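Local coordinates for HAD superfamily hydrolase (Brucella suis biovar 1, PDB 6NQ4), which probably acts as a phosphatase of the haloacid dehalogenase superfamily, with a sodium ion bound in its core domain, at residues S77-H81 against P82-A86; L152-D155 against E156-T159; G268-A271 against A272-A275. All coordinates share one frame; numbering follows the deposited sequence.

Contact 1 (S77-H81 against P82-A86)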
ATOM      1  N   SER A  77       0.302  -1.275  -2.938  1.00 13.99           N
ATOM      2  CA  SER A  77       0.102  -1.961  -4.205  1.00 13.58           C
ATOM      3  C   SER A  77      -0.283  -3.419  -3.963  1.00 13.54           C
ATOM      4  O   SER A  77       0.353  -4.092  -3.133  1.00 14.54           O
ATOM      5  CB  SER A  77       1.387  -1.937  -5.024  1.00 14.96           C
ATOM      6  OG  SER A  77       1.204  -2.694  -6.210  1.00 15.76           O
ATOM      7  N   PRO A  78      -1.287  -3.941  -4.670  1.00 13.90           N
ATOM      8  CA  PRO A  78      -1.625  -5.364  -4.560  1.00 14.28           C
ATOM      9  C   PRO A  78      -0.672  -6.256  -5.323  1.00 14.14           C
ATOM     10  O   PRO A  78      -0.820  -7.485  -5.253  1.00 16.11           O
ATOM     11  CB  PRO A  78      -3.020  -5.421  -5.195  1.00 16.24           C
ATOM     12  CG  PRO A  78      -2.951  -4.366  -6.265  1.00 15.46           C
ATOM     13  CD  PRO A  78      -2.154  -3.242  -5.642  1.00 14.98           C
ATOM     14  N   ARG A  79       0.261  -5.681  -6.107  1.00 13.81           N
ATOM     15  CA  ARG A  79       1.193  -6.532  -6.831  1.00 14.83           C
ATOM     16  C   ARG A  79       2.336  -6.953  -5.920  1.00 15.02           C
ATOM     17  O   ARG A  79       2.750  -6.194  -5.043  1.00 15.77           O
ATOM     18  CB  ARG A  79       1.749  -5.799  -8.042  1.00 17.26           C
ATOM     19  CG  ARG A  79       0.762  -5.824  -9.226  1.00 18.97           C
ATOM     20  CD  ARG A  79       1.252  -4.931 -10.356  1.00 19.49           C
ATOM     21  NE  ARG A  79       1.073  -3.531  -9.986  1.00 19.74           N
ATOM     22  CZ  ARG A  79       1.962  -2.560 -10.182  1.00 19.73           C
ATOM     23  NH1 ARG A  79       3.144  -2.805 -10.743  1.00 19.82           N
ATOM     24  NH2 ARG A  79       1.664  -1.324  -9.777  1.00 20.59           N
ATOM     25  N   PRO A  80       2.864  -8.161  -6.102  1.00 14.46           N
ATOM     26  CA  PRO A  80       4.095  -8.528  -5.394  1.00 15.63           C
ATOM     27  C   PRO A  80       5.219  -7.566  -5.731  1.00 14.69           C
ATOM     28  O   PRO A  80       5.236  -6.932  -6.788  1.00 15.41           O
ATOM     29  CB  PRO A  80       4.390  -9.936  -5.920  1.00 17.57           C
ATOM     30  CG  PRO A  80       3.027 -10.462  -6.314  1.00 18.53           C
ATOM     31  CD  PRO A  80       2.345  -9.277  -6.919  1.00 16.67           C
ATOM     32  N   HIS A  81       6.174  -7.475  -4.815  1.00 13.89           N
ATOM     33  CA  HIS A  81       7.255  -6.505  -4.951  1.00 13.96           C
ATOM     34  C   HIS A  81       7.993  -6.516  -6.291  1.00 15.28           C
ATOM     35  O   HIS A  81       8.371  -5.422  -6.748  1.00 15.11           O
ATOM     36  CB  HIS A  81       8.232  -6.581  -3.759  1.00 16.28           C
ATOM     37  CG  HIS A  81       9.025  -7.853  -3.708  1.00 18.53           C
ATOM     38  ND1 HIS A  81       8.547  -9.005  -3.119  1.00 20.66           N
ATOM     39  CD2 HIS A  81      10.250  -8.164  -4.203  1.00 20.73           C
ATOM     40  CE1 HIS A  81       9.451  -9.964  -3.234  1.00 22.39           C
ATOM     41  NE2 HIS A  81      10.498  -9.478  -3.879  1.00 22.54           N
ATOM     42  N   PRO A  82       8.255  -7.652  -6.956  1.00 14.55           N
ATOM     43  CA  PRO A  82       9.042  -7.552  -8.196  1.00 15.16           C
ATOM     44  C   PRO A  82       8.354  -6.732  -9.269  1.00 14.48           C
ATOM     45  O   PRO A  82       9.028  -6.037 -10.031  1.00 14.42           O
ATOM     46  CB  PRO A  82       9.253  -9.021  -8.606  1.00 16.62           C
ATOM     47  CG  PRO A  82       9.233  -9.762  -7.285  1.00 16.39           C
ATOM     48  CD  PRO A  82       8.060  -9.078  -6.592  1.00 15.68           C
ATOM     49  N   GLY A  83       7.021  -6.733  -9.311  1.00 14.22           N
ATOM     50  CA  GLY A  83       6.320  -5.904 -10.287  1.00 14.65           C
ATOM     51  C   GLY A  83       6.386  -4.431  -9.945  1.00 14.27           C
ATOM     52  O   GLY A  83       6.506  -3.589 -10.842  1.00 14.42           O
ATOM     53  N   VAL A  84       6.308  -4.095  -8.648  1.00 13.80           N
ATOM     54  CA  VAL A  84       6.463  -2.701  -8.227  1.00 13.36           C
ATOM     55  C   VAL A  84       7.873  -2.206  -8.527  1.00 13.25           C
ATOM     56  O   VAL A  84       8.053  -1.075  -8.986  1.00 14.21           O
ATOM     57  CB  VAL A  84       6.088  -2.567  -6.738  1.00 14.73           C
ATOM     58  CG1 VAL A  84       6.457  -1.172  -6.196  1.00 16.11           C
ATOM     59  CG2 VAL A  84       4.588  -2.894  -6.541  1.00 16.52           C
ATOM     60  N   VAL A  85       8.887  -3.042  -8.286  1.00 13.60           N
ATOM     61  CA  VAL A  85      10.260  -2.670  -8.629  1.00 13.10           C
ATOM     62  C   VAL A  85      10.387  -2.383 -10.123  1.00 13.14           C
ATOM     63  O   VAL A  85      10.976  -1.372 -10.531  1.00 13.83           O
ATOM     64  CB  VAL A  85      11.252  -3.764  -8.180  1.00 13.30           C
ATOM     65  CG1 VAL A  85      12.621  -3.571  -8.838  1.00 14.60           C
ATOM     66  CG2 VAL A  85      11.429  -3.749  -6.662  1.00 15.43           C
ATOM     67  N   ALA A  86       9.863  -3.278 -10.967  1.00 12.21           N
ATOM     68  CA  ALA A  86       9.981  -3.082 -12.412  1.00 12.50           C
ATOM     69  C   ALA A  86       9.287  -1.800 -12.851  1.00 12.87           C
ATOM     70  O   ALA A  86       9.821  -1.036 -13.670  1.00 14.03           O
ATOM     71  CB  ALA A  86       9.385  -4.278 -13.148  1.00 13.62           C
TER
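The carbonyl oxygen of H81 receives V85 N at 2.9 Å, in a bond nearly straight at both ends (N-H...O 168°), and this closes the first regular turn of helix 81-90. One residue earlier, at the N-cap position, P80 O accepts G83 N at 3.1 Å; here the donor stands above the carbonyl plane and the bond is more bent. P82 has no N-H to give, which costs little in a first turn. The imidazole of H81 lies over this proline. With chi1 at 68°, CG sits between the backbone N and the carbonyl carbon, which swings the ring across the start of the next residue, and P82 CD rests over the ring face in a CH-pi contact, 3.3 Å from the centroid. The stretch leads from strand 70-75 of the Rossmann-like HAD core into the following helix, through the loop that probably follows motif II, as in relatives of this superfamily, and the side chain of S77 is about 6 Å from a bound phosphate ion. S77 OG, anti to its own nitrogen (chi1 176°), accepts R79 N at 3.1 Å in an ST turn. The same oxygen meets V84 CG2 at 3.4 Å, which sets this methyl against the turn, and V84 also touches V101 and T103 of strand 100-103. V84 CG2 also lies over one face of the R79 guanidinium. R79 NH1 comes near G83 O at the group's edge without a hydrogen bond, and NH2 bonds Q87 OE1 a turn further along the helix.

Contact 2 (L152-D155 against E156-T159). With EDO (1,2-ethanediol), chain F.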
ATOM      1  N   LEU A 152     -10.197  -3.207  -9.374  1.00 17.43           N
ATOM      2  CA  LEU A 152     -11.339  -3.331 -10.273  1.00 17.63           C
ATOM      3  C   LEU A 152     -10.895  -4.030 -11.564  1.00 17.60           C
ATOM      4  O   LEU A 152      -9.719  -4.001 -11.934  1.00 20.17           O
ATOM      5  CB  LEU A 152     -11.947  -1.952 -10.584  1.00 19.95           C
ATOM      6  CG  LEU A 152     -12.820  -1.296  -9.504  1.00 19.56           C
ATOM      7  CD1 LEU A 152     -12.071  -1.023  -8.194  1.00 19.86           C
ATOM      8  CD2 LEU A 152     -13.419  -0.008 -10.069  1.00 19.90           C
ATOM      9  N   TYR A 153     -11.849  -4.668 -12.253  1.00 18.34           N
ATOM     10  CA  TYR A 153     -11.526  -5.332 -13.520  1.00 19.02           C
ATOM     11  C   TYR A 153     -10.976  -4.355 -14.553  1.00 21.37           C
ATOM     12  O   TYR A 153     -10.018  -4.671 -15.272  1.00 23.37           O
ATOM     13  CB  TYR A 153     -12.744  -6.059 -14.093  1.00 19.34           C
ATOM     14  CG  TYR A 153     -13.163  -7.253 -13.276  1.00 20.18           C
ATOM     15  CD1 TYR A 153     -12.310  -8.343 -13.126  1.00 20.06           C
ATOM     16  CD2 TYR A 153     -14.405  -7.295 -12.642  1.00 21.83           C
ATOM     17  CE1 TYR A 153     -12.680  -9.444 -12.370  1.00 19.34           C
ATOM     18  CE2 TYR A 153     -14.779  -8.380 -11.882  1.00 20.25           C
ATOM     19  CZ  TYR A 153     -13.916  -9.457 -11.743  1.00 19.51           C
ATOM     20  OH  TYR A 153     -14.318 -10.532 -10.984  1.00 21.50           O
ATOM     21  N   ASP A 154     -11.581  -3.173 -14.667  1.00 21.41           N
ATOM     22  CA  ASP A 154     -11.087  -2.138 -15.582  1.00 23.58           C
ATOM     23  C   ASP A 154     -11.219  -0.806 -14.851  1.00 22.44           C
ATOM     24  O   ASP A 154     -12.250  -0.125 -14.936  1.00 23.48           O
ATOM     25  CB  ASP A 154     -11.832  -2.131 -16.908  1.00 26.82           C
ATOM     26  CG  ASP A 154     -11.293  -1.068 -17.864  1.00 31.70           C
ATOM     27  OD1 ASP A 154     -10.467  -0.226 -17.434  1.00 32.84           O
ATOM     28  OD2 ASP A 154     -11.673  -1.071 -19.050  1.00 35.19           O
ATOM     29  N   ASP A 155     -10.157  -0.429 -14.155  1.00 22.40           N
ATOM     30  CA  ASP A 155     -10.224   0.712 -13.255  1.00 23.51           C
ATOM     31  C   ASP A 155     -10.140   2.053 -13.964  1.00 25.91           C
ATOM     32  O   ASP A 155     -10.214   3.092 -13.301  1.00 27.43           O
ATOM     33  CB  ASP A 155      -9.175   0.592 -12.144  1.00 23.88           C
ATOM     34  CG  ASP A 155      -7.739   0.658 -12.650  1.00 25.07           C
ATOM     35  OD1 ASP A 155      -7.484   1.022 -13.827  1.00 25.19           O
ATOM     36  OD2 ASP A 155      -6.847   0.340 -11.830  1.00 26.57           O
ATOM     37  N   GLU A 156      -9.981   2.071 -15.285  1.00 24.48           N
ATOM     38  CA  GLU A 156     -10.031   3.345 -15.988  1.00 27.04           C
ATOM     39  C   GLU A 156     -11.447   3.756 -16.353  1.00 29.03           C
ATOM     40  O   GLU A 156     -11.673   4.930 -16.658  1.00 31.11           O
ATOM     41  CB  GLU A 156      -9.130   3.330 -17.230  1.00 29.51           C
ATOM     42  CG  GLU A 156      -7.633   3.251 -16.921  1.00 31.63           C
ATOM     43  CD  GLU A 156      -7.012   4.585 -16.485  1.00 33.64           C
ATOM     44  OE1 GLU A 156      -7.723   5.617 -16.427  1.00 35.23           O
ATOM     45  OE2 GLU A 156      -5.791   4.605 -16.206  1.00 34.04           O
ATOM     46  N   VAL A 157     -12.409   2.837 -16.308  1.00 29.65           N
ATOM     47  CA  VAL A 157     -13.779   3.170 -16.691  1.00 31.03           C
ATOM     48  C   VAL A 157     -14.819   2.794 -15.649  1.00 30.81           C
ATOM     49  O   VAL A 157     -15.937   3.342 -15.678  1.00 33.84           O
ATOM     50  CB  VAL A 157     -14.158   2.572 -18.065  1.00 35.78           C
ATOM     51  CG1 VAL A 157     -13.109   2.903 -19.108  1.00 37.21           C
ATOM     52  CG2 VAL A 157     -14.365   1.076 -17.956  1.00 37.63           C
ATOM     53  N   GLU A 158     -14.536   1.882 -14.727  1.00 27.23           N
ATOM     54  CA  GLU A 158     -15.530   1.382 -13.791  1.00 26.60           C
ATOM     55  C   GLU A 158     -15.480   2.157 -12.484  1.00 26.67           C
ATOM     56  O   GLU A 158     -14.482   2.799 -12.149  1.00 26.69           O
ATOM     57  CB  GLU A 158     -15.277  -0.104 -13.514  1.00 25.92           C
ATOM     58  CG  GLU A 158     -15.465  -0.969 -14.757  1.00 27.70           C
ATOM     59  CD  GLU A 158     -14.976  -2.395 -14.586  1.00 28.07           C
ATOM     60  OE1 GLU A 158     -14.299  -2.705 -13.569  1.00 25.02           O
ATOM     61  OE2 GLU A 158     -15.266  -3.210 -15.500  1.00 31.58           O
ATOM     62  N   THR A 159     -16.572   2.078 -11.736  1.00 25.41           N
ATOM     63  CA  THR A 159     -16.681   2.683 -10.416  1.00 26.33           C
ATOM     64  C   THR A 159     -17.235   1.658  -9.448  1.00 24.01           C
ATOM     65  O   THR A 159     -17.736   0.606  -9.857  1.00 23.59           O
ATOM     66  CB  THR A 159     -17.633   3.885 -10.462  1.00 29.23           C
ATOM     67  OG1 THR A 159     -18.979   3.414 -10.596  1.00 30.47           O
ATOM     68  CG2 THR A 159     -17.283   4.826 -11.604  1.00 30.34           C
TER
HETATM   69  C1  EDO F 304     -12.377   5.530 -13.179  1.00 28.38           C
HETATM   70  O1  EDO F 304     -13.736   5.342 -12.762  1.00 30.10           O
HETATM   71  C2  EDO F 304     -11.499   5.650 -11.939  1.00 27.61           C
HETATM   72  O2  EDO F 304     -11.263   4.345 -11.353  1.00 25.48           O
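D154 and E158 are tied together twice, in opposite directions. Among the backbone bonds, D154 O takes two donors: E158 N at 3.0 Å, almost in line with the carbonyl, and V157 N at 3.3 Å from above the carbonyl plane. Two side chains also bond to the main chain. D154 OD1 accepts E156 N at 3.2 Å on its anti side, an Asx turn made possible by chi1 of -179°, which carries the carboxylate forward along the chain. E158 folds back with CG beside its own nitrogen (chi1 -65°) and the chain then extended, so that OE1 receives D154 N at 3.0 Å from well above the carboxylate plane; Y163 OH is a second partner of OE1. Two methyls pack against oxygens: V157 CG2 lies 3.6 Å from D154 OD2, and L152 CD2 rests against E158 O. A 1,2-ethanediol, probably from the crystallisation liquor, bridges the loop to strand 191-194: its O1 bonds E158 O at 2.7 Å, its O2 bonds D155 O, and it is also hydrogen-bonded to W194 N. The charged pair D155 and E156 lies side by side with carboxylate planes 85° apart. Both salt-bridge R188, and E156 also reaches R191, joining this loop of the cap-like α/β domain to hairpin 185-188/191-194. Sharing R188 would offset the repulsion between the two carboxylates and probably favour their ionised forms.

Contact 3 (G268-A271 against A272-A275)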
ATOM      1  N   GLY A 268       0.875  16.084  -0.479  1.00 22.21           N
ATOM      2  CA  GLY A 268       0.453  14.988  -1.319  1.00 22.09           C
ATOM      3  C   GLY A 268      -1.020  15.053  -1.678  1.00 22.56           C
ATOM      4  O   GLY A 268      -1.796  15.842  -1.136  1.00 22.62           O
ATOM      5  N   VAL A 269      -1.405  14.185  -2.616  1.00 20.31           N
ATOM      6  CA  VAL A 269      -2.808  14.072  -2.998  1.00 19.94           C
ATOM      7  C   VAL A 269      -3.630  13.507  -1.850  1.00 19.64           C
ATOM      8  O   VAL A 269      -4.821  13.820  -1.714  1.00 22.08           O
ATOM      9  CB  VAL A 269      -2.948  13.216  -4.273  1.00 18.69           C
ATOM     10  CG1 VAL A 269      -4.409  12.990  -4.622  1.00 20.40           C
ATOM     11  CG2 VAL A 269      -2.199  13.858  -5.433  1.00 19.59           C
ATOM     12  N   HIS A 270      -3.029  12.670  -1.006  1.00 21.31           N
ATOM     13  CA  HIS A 270      -3.784  11.957   0.024  1.00 20.99           C
ATOM     14  C   HIS A 270      -4.863  11.077  -0.597  1.00 21.36           C
ATOM     15  O   HIS A 270      -5.960  10.952  -0.047  1.00 22.11           O
ATOM     16  CB  HIS A 270      -4.372  12.891   1.091  1.00 22.42           C
ATOM     17  CG  HIS A 270      -3.483  14.033   1.456  1.00 23.99           C
ATOM     18  ND1 HIS A 270      -2.220  13.863   1.980  1.00 25.22           N
ATOM     19  CD2 HIS A 270      -3.683  15.370   1.381  1.00 25.19           C
ATOM     20  CE1 HIS A 270      -1.673  15.046   2.202  1.00 25.59           C
ATOM     21  NE2 HIS A 270      -2.545  15.978   1.851  1.00 26.43           N
ATOM     22  N   ALA A 271      -4.532  10.446  -1.740  1.00 20.28           N
ATOM     23  CA  ALA A 271      -5.517   9.654  -2.473  1.00 21.40           C
ATOM     24  C   ALA A 271      -6.123   8.558  -1.605  1.00 22.00           C
ATOM     25  O   ALA A 271      -7.315   8.251  -1.721  1.00 22.66           O
ATOM     26  CB  ALA A 271      -4.893   9.070  -3.743  1.00 19.81           C
ATOM     27  N   ALA A 272      -5.319   7.938  -0.734  1.00 22.00           N
ATOM     28  CA  ALA A 272      -5.839   6.868   0.107  1.00 24.33           C
ATOM     29  C   ALA A 272      -6.886   7.350   1.102  1.00 27.86           C
ATOM     30  O   ALA A 272      -7.632   6.525   1.646  1.00 31.98           O
ATOM     31  CB  ALA A 272      -4.695   6.178   0.865  1.00 22.94           C
ATOM     32  N   ASP A 273      -6.968   8.659   1.350  1.00 28.02           N
ATOM     33  CA  ASP A 273      -7.911   9.240   2.302  1.00 29.94           C
ATOM     34  C   ASP A 273      -9.216   9.695   1.653  1.00 31.38           C
ATOM     35  O   ASP A 273     -10.088  10.211   2.361  1.00 31.86           O
ATOM     36  CB  ASP A 273      -7.279  10.454   2.996  1.00 30.94           C
ATOM     37  CG  ASP A 273      -6.135  10.084   3.919  1.00 32.18           C
ATOM     38  OD1 ASP A 273      -6.181   8.994   4.536  1.00 34.07           O
ATOM     39  OD2 ASP A 273      -5.197  10.902   4.042  1.00 31.82           O
ATOM     40  N   TYR A 274      -9.357   9.550   0.336  1.00 31.24           N
ATOM     41  CA  TYR A 274     -10.608   9.894  -0.332  1.00 32.94           C
ATOM     42  C   TYR A 274     -11.700   8.897   0.050  1.00 33.58           C
ATOM     43  O   TYR A 274     -11.433   7.732   0.356  1.00 34.89           O
ATOM     44  CB  TYR A 274     -10.417   9.922  -1.856  1.00 35.59           C
ATOM     45  CG  TYR A 274      -9.899  11.245  -2.402  1.00 37.08           C
ATOM     46  CD1 TYR A 274      -8.599  11.674  -2.145  1.00 37.75           C
ATOM     47  CD2 TYR A 274     -10.710  12.057  -3.201  1.00 38.09           C
ATOM     48  CE1 TYR A 274      -8.123  12.882  -2.649  1.00 39.24           C
ATOM     49  CE2 TYR A 274     -10.245  13.274  -3.705  1.00 40.36           C
ATOM     50  CZ  TYR A 274      -8.950  13.676  -3.429  1.00 41.06           C
ATOM     51  OH  TYR A 274      -8.472  14.872  -3.921  1.00 42.09           O
ATOM     52  N   ALA A 275     -12.938   9.370   0.062  1.00 34.12           N
ATOM     53  CA  ALA A 275     -14.082   8.532   0.387  1.00 34.99           C
ATOM     54  C   ALA A 275     -14.642   7.874  -0.879  1.00 36.16           C
ATOM     55  O   ALA A 275     -14.297   8.237  -2.004  1.00 36.58           O
ATOM     56  CB  ALA A 275     -15.159   9.360   1.091  1.00 35.60           C
TER
HETATM   57  O   HOH W   1      -5.663  16.279  -2.546  1.00 24.23           O
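Two successive 3-10-type turns fold the loop that follows strand 261-265 of the HAD core sheet, close to the sodium site and against the cap-like domain. In the first, D273 N bonds H270 O at 2.9 Å; in the second, Y274 N bonds A271 O at 3.2 Å. Both donors stand well above the carbonyl planes, in keeping with the tight i to i+3 winding. H270 enters the turn with a left-handed backbone conformation (phi/psi 60°/39°). Its CB meets D273 OD2 at 3.7 Å, but the polar ends of the two side chains have different partners. H270 ND1 bonds the carbonyl of D246, a ligand of the sodium ion, so the histidine is a second-shell neighbour of the metal, and its ring also packs on Y264. The D273 carboxylate spreads over two backbone amides, OD2 to V248 N and OD1 to L249 N, at the start of helix 248-258; two N-H donors and the helix end would probably stabilise its negative charge. A271 and A272 form the buried middle of the turn: A271 touches L192 and E187 of the cap hairpin, and A272 touches D183, its methyl lying about 6 Å from the sodium. Y274 turns back along the loop. With chi1 at -85° its CG stands beside the backbone N, and the ring edge is presented to two carbonyls lying near its plane, CD1 to H270 O at 3.4 Å and CE1 to V269 O at 3.6 Å. V269 CG1 adds an apolar touch on Y274 CE1. A water molecule donates to V269 O at 2.7 Å and reaches Y274 OH only weakly, at 3.4 Å.

How the contacts relate
Contacts 1 and 3 follow strands of the HAD core sheet, contact 1 where a loop enters helix 81-90 and contact 3 in a loop, both partly buried; contact 2 lies at the surface of the cap-like domain. The two core contacts sit on opposite sides of the chain's centre, about 21 Å apart between centres, yet a side chain of each (S77, A272) lies about 6 Å from a bound phosphate ion. Contacts 2 and 3 converge on hairpin 185-188/191-194, contact 2 with salt bridges and packing, contact 3 through side-chain packing. Chemistry follows place: helix-start bonds and a proline-histidine CH-pi contact in contact 1, carboxylates in contact 2, neighbours of the sodium site in contact 3.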